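Local coordinates for protein phenazine-1-carboxylate N-methyltransferase (Pseudomonas aeruginosa, PDB 2IP2) that catalyses S-adenosyl-L-methionine-dependent N-methylation of phenazine-1-carboxylate to 5-methylphenazine-1-carboxylate, a step in pyocyanin biosynthesis, and forms a homodimer, at residues Cys24-Val27 / Ala28-Gly32; Val99-Gly103 / Glu104-Ala108; Ala113-Ala116 / Leu117-Thr121. All coordinates share one frame; numbering follows the deposited sequence. Where two conformers were deposited one is given.

Interaction 1. Residues Cys24-Val27 / Ala28-Gly32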
loop_
_atom_site.group_PDB
_atom_site.type_symbol
_atom_site.label_atom_id
_atom_site.label_comp_id
_atom_site.label_asym_id
_atom_site.label_seq_id
_atom_site.Cartn_x
_atom_site.Cartn_y
_atom_site.Cartn_z
ATOM N N CYS A 24 -4.893 7.302 -0.605
ATOM C CA CYS A 24 -4.749 8.697 -1.069
ATOM C C CYS A 24 -4.900 8.839 -2.593
ATOM O O CYS A 24 -5.584 9.749 -3.065
ATOM C CB CYS A 24 -3.429 9.270 -0.591
ATOM S SG CYS A 24 -3.433 9.621 1.163
ATOM N N VAL A 25 -4.348 7.915 -3.388
ATOM C CA VAL A 25 -4.529 8.015 -4.862
ATOM C C VAL A 25 -5.980 7.699 -5.214
ATOM O O VAL A 25 -6.581 8.343 -6.100
ATOM C CB VAL A 25 -3.482 7.029 -5.579
ATOM C CG1 VAL A 25 -3.832 6.854 -7.082
ATOM C CG2 VAL A 25 -2.112 7.586 -5.386
ATOM N N TYR A 26 -6.568 6.743 -4.488
ATOM C CA TYR A 26 -7.989 6.411 -4.746
ATOM C C TYR A 26 -8.865 7.672 -4.514
ATOM O O TYR A 26 -9.711 8.037 -5.338
ATOM C CB TYR A 26 -8.410 5.189 -3.873
ATOM C CG TYR A 26 -9.928 4.987 -3.877
ATOM C CD1 TYR A 26 -10.606 4.550 -5.041
ATOM C CD2 TYR A 26 -10.690 5.394 -2.770
ATOM C CE1 TYR A 26 -12.029 4.400 -5.022
ATOM C CE2 TYR A 26 -12.070 5.271 -2.758
ATOM C CZ TYR A 26 -12.730 4.789 -3.882
ATOM O OH TYR A 26 -14.102 4.712 -3.800
ATOM N N VAL A 27 -8.605 8.352 -3.410
ATOM C CA VAL A 27 -9.305 9.549 -3.117
ATOM C C VAL A 27 -9.129 10.625 -4.168
ATOM O O VAL A 27 -10.111 11.229 -4.616
ATOM C CB VAL A 27 -8.925 10.070 -1.708
ATOM C CG1 VAL A 27 -9.508 11.495 -1.507
ATOM C CG2 VAL A 27 -9.424 9.108 -0.567
ATOM N N ALA A 28 -7.900 10.912 -4.559
ATOM C CA ALA A 28 -7.668 11.923 -5.618
ATOM C C ALA A 28 -8.466 11.553 -6.889
ATOM O O ALA A 28 -8.997 12.443 -7.586
ATOM C CB ALA A 28 -6.143 11.993 -5.963
ATOM N N THR A 29 -8.522 10.244 -7.174
ATOM C CA THR A 29 -9.258 9.725 -8.345
ATOM C C THR A 29 -10.784 9.898 -8.210
ATOM O O THR A 29 -11.414 10.473 -9.105
ATOM C CB THR A 29 -8.817 8.269 -8.710
ATOM O OG1 THR A 29 -7.405 8.288 -8.874
ATOM C CG2 THR A 29 -9.498 7.798 -10.093
ATOM N N ARG A 30 -11.378 9.405 -7.144
ATOM C CA ARG A 30 -12.809 9.580 -6.860
ATOM C C ARG A 30 -13.182 11.060 -6.926
ATOM O O ARG A 30 -14.225 11.396 -7.458
ATOM C CB ARG A 30 -13.128 9.210 -5.411
ATOM C CG ARG A 30 -13.501 7.830 -5.040
ATOM C CD ARG A 30 -15.029 7.561 -5.103
ATOM N NE ARG A 30 -15.879 8.248 -4.101
ATOM C CZ ARG A 30 -16.221 7.782 -2.896
ATOM N NH1 ARG A 30 -15.745 6.627 -2.410
ATOM N NH2 ARG A 30 -17.043 8.507 -2.143
ATOM N N LEU A 31 -12.339 11.933 -6.374
ATOM C CA LEU A 31 -12.642 13.378 -6.376
ATOM C C LEU A 31 -12.414 14.087 -7.731
ATOM O O LEU A 31 -12.824 15.263 -7.882
ATOM C CB LEU A 31 -11.832 14.081 -5.303
ATOM C CG LEU A 31 -12.221 13.688 -3.867
ATOM C CD1 LEU A 31 -11.406 14.574 -2.970
ATOM C CD2 LEU A 31 -13.758 13.766 -3.565
ATOM N N GLY A 32 -11.770 13.400 -8.664
ATOM C CA GLY A 32 -11.459 13.952 -10.004
ATOM C C GLY A 32 -10.473 15.121 -9.950
ATOM O O GLY A 32 -10.471 15.985 -10.817
#
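Tyr26 and Arg30, one helical turn apart, meet twice. Arg30 lays its CG over one face of the phenol ring, 3.3 Å from Tyr26 CZ, and bends at chi2 and chi3 to curl the guanidinium back to the hydroxyl. Arg30 NH1 donates to Tyr26 OH at 2.9 Å, nearly straight (167°), with the oxygen in the guanidinium plane and the flat groups 76° apart. The hydroxyl also sits very close to Glu104 OE2, probably as a hydrogen bond, while Arg30 NH2 salt-bridges Glu115 of the second subunit, so each terminal nitrogen has a partner.

In this last stretch of helix 6-30, in the dimerisation domain, the carbonyls of Cys24 to Val27 accept in turn from the amides of Ala28 to Leu31. Val25 O takes two bonds: Thr29 N at 2.9 Å and, from the other face of its plane, Thr29 OG1, also at 2.9 Å. With chi1 -54°, OG1 lies anti to the carbonyl carbon, turned back along the helix. Gly32, its N bonded to Thr29 O, ends the helix in a Schellman motif. Val27 and Leu31 run side by side, Val27 CG1 3.9 Å from Leu31 CD1, and pack on Ala113 and Cys114 of the second subunit.

Interaction 2. Residues Val99-Gly103 / Glu104-Ala108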
loop_
_atom_site.group_PDB
_atom_site.type_symbol
_atom_site.label_atom_id
_atom_site.label_comp_id
_atom_site.label_asym_id
_atom_site.label_seq_id
_atom_site.Cartn_x
_atom_site.Cartn_y
_atom_site.Cartn_z
ATOM N N VAL A 99 -8.161 2.199 -11.080
ATOM C CA VAL A 99 -7.956 2.715 -9.689
ATOM C C VAL A 99 -9.244 2.635 -8.848
ATOM O O VAL A 99 -9.245 2.212 -7.678
ATOM C CB VAL A 99 -7.402 4.175 -9.702
ATOM C CG1 VAL A 99 -7.436 4.829 -8.282
ATOM C CG2 VAL A 99 -5.955 4.223 -10.336
ATOM N N LEU A 100 -10.353 3.062 -9.450
ATOM C CA LEU A 100 -11.655 3.078 -8.756
ATOM C C LEU A 100 -12.110 1.678 -8.396
ATOM O O LEU A 100 -12.467 1.448 -7.247
ATOM C CB LEU A 100 -12.734 3.817 -9.567
ATOM C CG LEU A 100 -12.511 5.344 -9.759
ATOM C CD1 LEU A 100 -13.558 5.909 -10.767
ATOM C CD2 LEU A 100 -12.452 6.090 -8.381
ATOM N N PHE A 101 -12.044 0.745 -9.353
ATOM C CA PHE A 101 -12.479 -0.645 -9.104
ATOM C C PHE A 101 -11.572 -1.291 -8.067
ATOM O O PHE A 101 -12.007 -1.949 -7.129
ATOM C CB PHE A 101 -12.476 -1.449 -10.407
ATOM C CG PHE A 101 -13.277 -2.724 -10.301
ATOM C CD1 PHE A 101 -12.699 -3.854 -9.742
ATOM C CD2 PHE A 101 -14.615 -2.750 -10.655
ATOM C CE1 PHE A 101 -13.423 -5.060 -9.609
ATOM C CE2 PHE A 101 -15.368 -3.940 -10.517
ATOM C CZ PHE A 101 -14.746 -5.100 -9.987
ATOM N N TYR A 102 -10.288 -0.997 -8.161
ATOM C CA TYR A 102 -9.328 -1.628 -7.234
ATOM C C TYR A 102 -9.502 -1.097 -5.822
ATOM O O TYR A 102 -9.369 -1.834 -4.830
ATOM C CB TYR A 102 -7.949 -1.341 -7.748
ATOM C CG TYR A 102 -7.488 -2.293 -8.851
ATOM C CD1 TYR A 102 -8.385 -2.932 -9.726
ATOM C CD2 TYR A 102 -6.153 -2.545 -9.006
ATOM C CE1 TYR A 102 -7.900 -3.842 -10.728
ATOM C CE2 TYR A 102 -5.664 -3.442 -9.994
ATOM C CZ TYR A 102 -6.524 -4.053 -10.836
ATOM O OH TYR A 102 -6.001 -4.895 -11.819
ATOM N N GLY A 103 -9.872 0.187 -5.742
ATOM C CA GLY A 103 -10.111 0.857 -4.442
ATOM C C GLY A 103 -11.488 0.639 -3.842
ATOM O O GLY A 103 -11.755 1.100 -2.732
ATOM N N GLU A 104 -12.326 -0.126 -4.535
ATOM C CA GLU A 104 -13.691 -0.415 -4.074
ATOM C C GLU A 104 -13.781 -1.901 -3.955
ATOM O O GLU A 104 -13.374 -2.441 -2.930
ATOM C CB GLU A 104 -14.709 0.233 -5.021
ATOM C CG GLU A 104 -14.706 1.769 -4.827
ATOM C CD GLU A 104 -15.430 2.633 -5.895
ATOM O OE1 GLU A 104 -16.149 2.084 -6.798
ATOM O OE2 GLU A 104 -15.236 3.888 -5.804
ATOM N N GLU A 105 -14.246 -2.610 -5.015
ATOM C CA GLU A 105 -14.406 -4.040 -4.928
ATOM C C GLU A 105 -13.130 -4.768 -4.450
ATOM O O GLU A 105 -13.222 -5.654 -3.621
ATOM C CB GLU A 105 -14.737 -4.594 -6.297
ATOM C CG GLU A 105 -16.211 -4.670 -6.560
ATOM C CD GLU A 105 -16.778 -3.360 -7.073
ATOM O OE1 GLU A 105 -16.030 -2.356 -7.179
ATOM O OE2 GLU A 105 -17.995 -3.376 -7.407
ATOM N N PHE A 106 -11.969 -4.454 -5.018
ATOM C CA PHE A 106 -10.776 -5.202 -4.570
ATOM C C PHE A 106 -10.193 -4.787 -3.214
ATOM O O PHE A 106 -9.507 -5.579 -2.545
ATOM C CB PHE A 106 -9.717 -5.228 -5.630
ATOM C CG PHE A 106 -10.108 -6.055 -6.840
ATOM C CD1 PHE A 106 -11.036 -7.133 -6.718
ATOM C CD2 PHE A 106 -9.523 -5.772 -8.088
ATOM C CE1 PHE A 106 -11.333 -7.952 -7.867
ATOM C CE2 PHE A 106 -9.831 -6.542 -9.223
ATOM C CZ PHE A 106 -10.697 -7.651 -9.107
ATOM N N HIS A 107 -10.469 -3.567 -2.803
ATOM C CA HIS A 107 -10.156 -3.167 -1.401
ATOM C C HIS A 107 -11.019 -4.004 -0.435
ATOM O O HIS A 107 -10.538 -4.504 0.597
ATOM C CB HIS A 107 -10.479 -1.686 -1.197
ATOM C CG HIS A 107 -10.271 -1.210 0.216
ATOM N ND1 HIS A 107 -9.024 -0.906 0.723
ATOM C CD2 HIS A 107 -11.152 -0.982 1.223
ATOM C CE1 HIS A 107 -9.137 -0.521 1.994
ATOM N NE2 HIS A 107 -10.421 -0.558 2.318
ATOM N N ALA A 108 -12.307 -4.145 -0.767
ATOM C CA ALA A 108 -13.144 -5.049 0.010
ATOM C C ALA A 108 -12.626 -6.474 0.011
ATOM O O ALA A 108 -12.622 -7.154 1.058
ATOM C CB ALA A 108 -14.571 -5.032 -0.555
#
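Phe101 presents its edge to the face of Phe106, with centroids 5.1 Å apart and planes at 80°; CE1 of Phe101 sits 3.8 Å from Phe106 CZ, displaced toward the rim of the ring. On a face of Phe101 lies Glu105. Its CB makes a CH-pi contact 4.0 Å from the Phe101 ring centroid, and a bend at chi2 (85°) folds the carboxylate flat over the same ring, the two planes only 2° apart. Tyr102 meets Phe106 obliquely, CE1 of Tyr102 near the plane at the edge of the Phe106 ring, and Tyr102 CD1 comes within 3.5 Å of Phe106 CD2.

The three rings form an aromatic cluster at the break between helix 96-102 and helix 105-109. Here Phe101 O accepts from two amides: Phe106 N at 3.3 Å, and Glu104 N from well above the carbonyl plane at 3.2 Å. Glu104 is the N-cap residue of helix 105-109.

Farther out, Arg145 in a salt bridge and Tyr135 through its hydroxyl hold Glu105 OE2, which probably keeps the carboxylate over Phe101. His290 meets Phe106 edge-to-face, Phe146 lies against Phe101, and Trp287 of helix 282-295 touches Tyr102. Across the dimer interface, His107 hydrogen-bonds through ND1 to Glu19 and through NE2 to Thr111, both of the second subunit, and Trp20 of that subunit meets the Tyr102 ring.

Interaction 3. Residues Ala113-Ala116 / Leu117-Thr121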
loop_
_atom_site.group_PDB
_atom_site.type_symbol
_atom_site.label_atom_id
_atom_site.label_comp_id
_atom_site.label_asym_id
_atom_site.label_seq_id
_atom_site.Cartn_x
_atom_site.Cartn_y
_atom_site.Cartn_z
ATOM N N ALA A 113 -8.068 -11.037 3.845
ATOM C CA ALA A 113 -7.011 -11.763 3.173
ATOM C C ALA A 113 -6.513 -12.954 4.038
ATOM O O ALA A 113 -6.095 -13.995 3.511
ATOM C CB ALA A 113 -5.854 -10.806 2.894
ATOM N N CYS A 114 -6.504 -12.775 5.356
ATOM C CA CYS A 114 -6.018 -13.865 6.245
ATOM C C CYS A 114 -6.925 -15.092 6.127
ATOM O O CYS A 114 -6.469 -16.170 5.807
ATOM C CB CYS A 114 -5.903 -13.363 7.678
ATOM S SG CYS A 114 -5.083 -14.608 8.735
ATOM N N GLU A 115 -8.222 -14.870 6.304
ATOM C CA GLU A 115 -9.202 -15.949 6.254
ATOM C C GLU A 115 -9.150 -16.636 4.851
ATOM O O GLU A 115 -9.278 -17.888 4.722
ATOM C CB GLU A 115 -10.621 -15.465 6.568
ATOM C CG GLU A 115 -11.701 -16.566 6.472
ATOM C CD GLU A 115 -13.114 -16.075 6.784
ATOM O OE1 GLU A 115 -13.277 -14.886 7.147
ATOM O OE2 GLU A 115 -14.080 -16.874 6.668
ATOM N N ALA A 116 -8.913 -15.826 3.818
ATOM C CA ALA A 116 -8.843 -16.266 2.419
ATOM C C ALA A 116 -7.664 -17.217 2.225
ATOM O O ALA A 116 -7.839 -18.322 1.706
ATOM C CB ALA A 116 -8.755 -15.041 1.470
ATOM N N LEU A 117 -6.462 -16.816 2.642
ATOM C CA LEU A 117 -5.294 -17.656 2.384
ATOM C C LEU A 117 -5.297 -18.940 3.237
ATOM O O LEU A 117 -4.681 -19.948 2.842
ATOM C CB LEU A 117 -3.964 -16.881 2.664
ATOM C CG LEU A 117 -3.722 -15.841 1.521
ATOM C CD1 LEU A 117 -2.936 -14.568 1.917
ATOM C CD2 LEU A 117 -3.167 -16.556 0.224
ATOM N N LEU A 118 -5.933 -18.881 4.394
ATOM C CA LEU A 118 -6.113 -20.089 5.237
ATOM C C LEU A 118 -7.141 -21.041 4.589
ATOM O O LEU A 118 -6.830 -22.199 4.265
ATOM C CB LEU A 118 -6.602 -19.662 6.618
ATOM C CG LEU A 118 -5.626 -19.000 7.626
ATOM C CD1 LEU A 118 -6.190 -18.821 9.029
ATOM C CD2 LEU A 118 -4.306 -19.759 7.734
ATOM N N SER A 119 -8.347 -20.540 4.355
ATOM C CA SER A 119 -9.480 -21.395 3.923
ATOM C C SER A 119 -9.389 -21.819 2.431
ATOM O O SER A 119 -9.935 -22.850 1.990
ATOM C CB SER A 119 -10.804 -20.666 4.191
ATOM O OG SER A 119 -10.963 -19.588 3.263
ATOM N N GLY A 120 -8.755 -20.979 1.626
ATOM C CA GLY A 120 -8.811 -21.169 0.185
ATOM C C GLY A 120 -9.969 -20.504 -0.544
ATOM O O GLY A 120 -10.012 -20.556 -1.770
ATOM N N THR A 121 -10.886 -19.861 0.188
ATOM C CA THR A 121 -11.980 -19.123 -0.427
ATOM C C THR A 121 -11.409 -17.741 -0.748
ATOM O O THR A 121 -10.862 -17.103 0.115
ATOM C CB THR A 121 -13.164 -18.981 0.547
ATOM O OG1 THR A 121 -13.549 -20.284 0.998
ATOM C CG2 THR A 121 -14.382 -18.264 -0.119
#
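Ser119 turns its hydroxyl back onto Glu115 O, 2.8 Å from Ser119 OG, and the serine's own amide bonds to that oxygen as well, from the opposite face of the carbonyl plane. With chi1 at 72°, the hydroxyl stands between the backbone N and the carbonyl carbon. Ser119 OG also accepts from Thr121 N at 3.1 Å: an ST turn, which ties the chain leaving the helix to its final turn. Gly120 leaves the helix at positive phi; Gly120 N bonds to Ala116 O at 2.8 Å. Thr121 O then folds back to within 3.2 Å of Ala116 CA, a CA-H...O contact.

Leu117 and Leu118 both place CG anti to the carbonyl carbon (chi1 -73° and -74°), leaning each side chain back over the preceding turn. Leu117 thus sets CG and CD1 beside Ala113 O, and Leu118 brings CG to 3.5 Å from Cys114 O, with CD1 loosely approaching the Cys114 sulfur.

Helix 113-119 packs through Ala113, Ala116 and Leu117 on helix 282-295 of its own chain, while Ala116 and Thr121 touch Leu126 of helix 123-128. Leu117 and Leu118 meet Val27 and Leu31 of the second subunit, whose Arg57 hydrogen-bonds to both leucine carbonyl oxygens.

Overall arrangement
Interactions 1 and 2 are neighbours, their centres 12 Å apart, joined where Tyr26 OH meets Glu104 OE2 at 2.4 Å, a probable hydrogen bond, and where Thr29 and Arg30 pack on Val99 and Leu100. Interaction 3 touches neither within the chain: its nearest atoms lie about 18 Å from interaction 1 and about 7 Å from interaction 2. In the homodimer, the end of helix 6-30 of one subunit packs on helix 113-119 of the other. Interaction 2 lies nearest the cofactor region, the Tyr102 side chain being about 9 Å from that of Arg241, a residue predicted to bind S-adenosyl-L-methionine; interactions 1 and 3 lie away from the predicted cofactor-binding residues.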